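Local atomic coordinates of 1-pyrroline-5-carboxylate dehydrogenase (Thermus thermophilus, PDB entry 1UZB), a protein that probably oxidises 1-pyrroline-5-carboxylate, by way of glutamate semialdehyde, to glutamate with a nicotinamide cofactor. Residues 97-102 with 147-152; 192-197 with 221-226. One frame throughout, in Å; residues are numbered along the deposited sequence.

Contact 1 joins two helices of the N-terminal helical region, 95-111 and 128-149, whereas contact 2 joins 188-199 and 213-226, which belong to the Rossmann-like part of the chain. Their centres are 13 Å apart and the two touch directly: Leu101 CD2 packs 3.6 Å from Ala226 O, and Leu102 CD2 lies 4.0 Å from Val195 O. Helix 95-111 thus presents Ser99 to contact 1 and Leu101 and Leu102 to the segments of contact 2. Contact 1 is centred about 22 Å from the centre of the chain, contact 2 about 16 Å. Both also touch the same neighbouring subunit, and what they provide is packing between helices.

Contact 1 (97-102 with 147-152); sequences DRSRLL and RAALRY
Ser99 is the residue of 97-102 that meets 147-152 closely, and its OG lies against Ala149 and Leu150. Along 147-152 the approach begins at Arg147, where the backbones come nearest: its CA is 6.9 Å from Ser99 CA. Its CB points away from 97-102, though the side chain still touches Leu103 further along helix 95-111, and its NH2 forms a salt bridge with Glu143. Two residues on, the methyl of Ala149 faces helix 95-111, CB 4.1 Å from Ser99 OG. Leu150 follows, and it is the branch point of its side chain that comes in, CG 3.8 Å from Ser99 OG, with CD2 alongside at 4.1 Å from the same oxygen. These are van der Waals contacts; the polar needs of the buried hydroxyl are met by hydrogen bonds to Ala146 O and Gln95 NE2. Ser99 OG stands beside its own backbone N (chi1 -71°), a setting that carries it across toward 147-152. On helix 95-111 itself, Arg100 NH2 grips Asp97 OD1 at 2.8 Å in a bent bond (136°), and the same guanidinium has acidic partners in two neighbouring subunits. With about 101 Å² buried, this is a small helix-packing contact in which a serine fits against an alanine and a leucine, joining two non-consecutive helices of the helical N-terminal region in an aldehyde dehydrogenase fold.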
# COMPACT_ATOMS: atom_id res chain seq x y z
N ASP A 97 2.52 23.07 9.54
CA ASP A 97 2.89 24.17 10.42
C ASP A 97 2.17 24.08 11.76
O ASP A 97 2.77 24.29 12.82
CB ASP A 97 2.55 25.52 9.76
CG ASP A 97 3.47 25.85 8.59
OD1 ASP A 97 4.18 24.95 8.09
OD2 ASP A 97 3.47 27.02 8.16
N ARG A 98 0.87 23.76 11.73
CA ARG A 98 0.12 23.64 12.98
C ARG A 98 0.64 22.45 13.78
O ARG A 98 0.77 22.52 15.01
CB ARG A 98 -1.38 23.47 12.70
CG ARG A 98 -2.06 24.74 12.17
CD ARG A 98 -3.58 24.62 12.23
NE ARG A 98 -4.07 23.58 11.33
CZ ARG A 98 -4.68 23.82 10.17
NH1 ARG A 98 -4.91 25.07 9.77
NH2 ARG A 98 -5.03 22.81 9.39
N SER A 99 0.93 21.35 13.10
CA SER A 99 1.43 20.16 13.79
C SER A 99 2.79 20.42 14.44
O SER A 99 3.03 19.96 15.55
CB SER A 99 1.49 18.97 12.82
OG SER A 99 0.18 18.52 12.51
N ARG A 100 3.67 21.14 13.76
CA ARG A 100 4.97 21.44 14.35
C ARG A 100 4.78 22.29 15.61
O ARG A 100 5.53 22.15 16.57
CB ARG A 100 5.88 22.17 13.36
CG ARG A 100 6.62 21.25 12.40
CD ARG A 100 7.60 22.03 11.51
NE ARG A 100 6.95 22.71 10.39
CZ ARG A 100 6.66 22.13 9.23
NH1 ARG A 100 6.98 20.86 9.02
NH2 ARG A 100 6.06 22.82 8.27
N LEU A 101 3.77 23.16 15.61
CA LEU A 101 3.52 24.00 16.78
C LEU A 101 3.14 23.10 17.95
O LEU A 101 3.61 23.30 19.08
CB LEU A 101 2.41 25.01 16.49
CG LEU A 101 2.71 26.44 16.99
CD1 LEU A 101 1.58 27.38 16.58
CD2 LEU A 101 2.89 26.44 18.50
N LEU A 102 2.29 22.10 17.70
CA LEU A 102 1.91 21.18 18.77
C LEU A 102 3.15 20.43 19.27
O LEU A 102 3.35 20.30 20.48
CB LEU A 102 0.87 20.16 18.28
CG LEU A 102 -0.59 20.50 18.61
CD1 LEU A 102 -1.02 21.72 17.81
CD2 LEU A 102 -1.48 19.30 18.31
N ARG A 147 0.28 14.27 14.98
CA ARG A 147 0.45 13.31 13.90
C ARG A 147 -0.87 12.95 13.23
O ARG A 147 -0.96 12.90 12.01
CB ARG A 147 1.11 12.04 14.45
CG ARG A 147 2.56 12.22 14.90
CD ARG A 147 3.06 10.99 15.66
NE ARG A 147 4.49 11.03 15.96
CZ ARG A 147 5.05 11.80 16.89
NH1 ARG A 147 6.36 11.74 17.08
NH2 ARG A 147 4.32 12.61 17.62
N ALA A 148 -1.90 12.72 14.04
CA ALA A 148 -3.19 12.35 13.50
C ALA A 148 -3.78 13.42 12.58
O ALA A 148 -4.43 13.11 11.58
CB ALA A 148 -4.16 12.04 14.63
N ALA A 149 -3.54 14.68 12.92
CA ALA A 149 -4.06 15.79 12.13
C ALA A 149 -3.56 15.75 10.69
O ALA A 149 -4.27 16.14 9.76
CB ALA A 149 -3.69 17.12 12.79
N LEU A 150 -2.33 15.27 10.49
CA LEU A 150 -1.78 15.21 9.14
C LEU A 150 -2.52 14.23 8.24
O LEU A 150 -2.46 14.33 7.01
CB LEU A 150 -0.30 14.85 9.21
CG LEU A 150 0.60 15.98 9.72
CD1 LEU A 150 1.99 15.44 10.04
CD2 LEU A 150 0.68 17.08 8.67
N ARG A 151 -3.24 13.29 8.85
CA ARG A 151 -4.00 12.30 8.09
C ARG A 151 -5.22 12.93 7.43
O ARG A 151 -5.85 12.32 6.56
CB ARG A 151 -4.44 11.16 9.01
CG ARG A 151 -3.28 10.40 9.64
CD ARG A 151 -2.56 9.52 8.63
NE ARG A 151 -3.30 8.30 8.34
CZ ARG A 151 -3.32 7.23 9.13
NH1 ARG A 151 -2.62 7.22 10.26
NH2 ARG A 151 -4.04 6.17 8.81
N TYR A 152 -5.56 14.15 7.84
CA TYR A 152 -6.71 14.86 7.29
C TYR A 152 -6.31 16.02 6.37
O TYR A 152 -7.17 16.79 5.94
CB TYR A 152 -7.58 15.43 8.42
CG TYR A 152 -8.23 14.40 9.30
CD1 TYR A 152 -7.58 13.90 10.43
CD2 TYR A 152 -9.50 13.91 9.00
CE1 TYR A 152 -8.18 12.93 11.23
CE2 TYR A 152 -10.11 12.94 9.79
CZ TYR A 152 -9.45 12.46 10.91
OH TYR A 152 -10.05 11.50 11.70

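Contact 2 (192-197 with 221-226); sequences GMIVGP and EIFHEA
The ring of Phe223 reaches across to helix 188-199 and meets Ile194 and Val195 with its outer carbons, CE2 for the one, CE1 and CZ for the other. Ile194 comes in at the ring edge: CD1 lies near the ring plane, 4.1 Å from Phe223 CE2, and the other branch, CG2, reaches that same carbon at 4.1 Å. Val195 uses a single methyl, CG1, which sits 3.9 Å from Phe223 CE1 and 4.0 Å from Phe223 CZ. The valine side chain runs at about a right angle to that of Phe223, whereas the isoleucine meets it at a slant, so the far end of the ring is held by two aliphatic neighbours in unlike orientations. Phe223 CG lies opposite its own carbonyl carbon (chi1 -67°), and from there the ring spans a wide gap, since Val195 CA and Phe223 CA are 9.8 Å apart. Phe220 meets the ring edge-to-face, adding an aromatic neighbour from its own helix. Cutting this side chain back to an alanine is likely to open a gap between the helices and leave the methyls of Ile194 and Val195 without their partner. Ile194 also packs on Ala206 and Pro197 on Val204, which seats helix 188-199 on strand 203-207. The two helices belong to successive beta-alpha-beta crossovers, 165-180 to 203-207 and 203-207 to 233-235, and the phenylalanine fills the space between them in the Rossmann-like domain of the aldehyde dehydrogenase family.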
# COMPACT_ATOMS: atom_id res chain seq x y z
N GLY A 192 -5.84 17.68 26.06
CA GLY A 192 -6.38 16.96 24.92
C GLY A 192 -7.60 17.62 24.29
O GLY A 192 -7.70 17.72 23.06
N MET A 193 -8.52 18.07 25.13
CA MET A 193 -9.74 18.70 24.66
C MET A 193 -9.50 20.00 23.90
O MET A 193 -10.32 20.41 23.08
CB MET A 193 -10.68 18.98 25.83
CG MET A 193 -11.16 17.74 26.55
SD MET A 193 -12.25 18.18 27.91
CE MET A 193 -13.72 18.38 26.99
N ILE A 194 -8.37 20.65 24.20
CA ILE A 194 -8.00 21.90 23.56
C ILE A 194 -7.18 21.69 22.29
O ILE A 194 -7.53 22.20 21.22
CB ILE A 194 -7.15 22.78 24.51
CG1 ILE A 194 -7.98 23.22 25.72
CG2 ILE A 194 -6.60 23.99 23.76
CD1 ILE A 194 -7.17 23.93 26.78
N VAL A 195 -6.09 20.93 22.40
CA VAL A 195 -5.21 20.74 21.25
C VAL A 195 -5.77 19.91 20.11
O VAL A 195 -5.32 20.06 18.98
CB VAL A 195 -3.82 20.18 21.69
CG1 VAL A 195 -3.18 21.11 22.72
CG2 VAL A 195 -3.95 18.77 22.24
N GLY A 196 -6.74 19.04 20.39
CA GLY A 196 -7.33 18.25 19.32
C GLY A 196 -8.00 19.18 18.32
O GLY A 196 -7.65 19.20 17.14
N PRO A 197 -8.97 19.99 18.77
CA PRO A 197 -9.66 20.92 17.87
C PRO A 197 -8.70 21.93 17.22
O PRO A 197 -8.79 22.22 16.03
CB PRO A 197 -10.67 21.60 18.78
CG PRO A 197 -10.99 20.53 19.79
CD PRO A 197 -9.63 19.94 20.09
N GLU A 221 0.86 28.67 30.10
CA GLU A 221 2.18 29.28 30.04
C GLU A 221 2.93 28.54 28.93
O GLU A 221 3.68 29.14 28.17
CB GLU A 221 2.94 29.12 31.35
CG GLU A 221 2.49 30.04 32.47
CD GLU A 221 3.36 29.89 33.71
OE1 GLU A 221 3.44 28.76 34.23
OE2 GLU A 221 3.95 30.89 34.15
N ILE A 222 2.72 27.23 28.85
CA ILE A 222 3.36 26.42 27.83
C ILE A 222 2.84 26.79 26.44
O ILE A 222 3.62 26.95 25.50
CB ILE A 222 3.13 24.92 28.10
CG1 ILE A 222 3.89 24.51 29.37
CG2 ILE A 222 3.61 24.09 26.91
CD1 ILE A 222 3.57 23.11 29.87
N PHE A 223 1.53 26.96 26.31
CA PHE A 223 0.98 27.34 25.01
C PHE A 223 1.55 28.69 24.56
O PHE A 223 1.87 28.88 23.39
CB PHE A 223 -0.56 27.45 25.06
CG PHE A 223 -1.27 26.14 25.29
CD1 PHE A 223 -0.71 24.92 24.92
CD2 PHE A 223 -2.55 26.14 25.83
CE1 PHE A 223 -1.42 23.72 25.09
CE2 PHE A 223 -3.26 24.95 26.01
CZ PHE A 223 -2.70 23.74 25.63
N HIS A 224 1.67 29.62 25.51
CA HIS A 224 2.19 30.94 25.21
C HIS A 224 3.64 30.85 24.75
O HIS A 224 4.02 31.43 23.73
CB HIS A 224 2.10 31.85 26.43
CG HIS A 224 2.65 33.23 26.21
ND1 HIS A 224 2.04 34.15 25.39
CD2 HIS A 224 3.77 33.83 26.68
CE1 HIS A 224 2.76 35.26 25.36
NE2 HIS A 224 3.81 35.09 26.14
N GLU A 225 4.46 30.12 25.50
CA GLU A 225 5.86 29.98 25.15
C GLU A 225 6.03 29.29 23.80
O GLU A 225 6.93 29.64 23.02
CB GLU A 225 6.61 29.21 26.24
CG GLU A 225 8.09 29.02 25.93
CD GLU A 225 8.87 28.48 27.11
OE1 GLU A 225 10.06 28.14 26.92
OE2 GLU A 225 8.31 28.41 28.22
N ALA A 226 5.18 28.30 23.52
CA ALA A 226 5.24 27.57 22.25
C ALA A 226 5.02 28.50 21.07
O ALA A 226 5.55 28.27 19.99
CB ALA A 226 4.20 26.45 22.24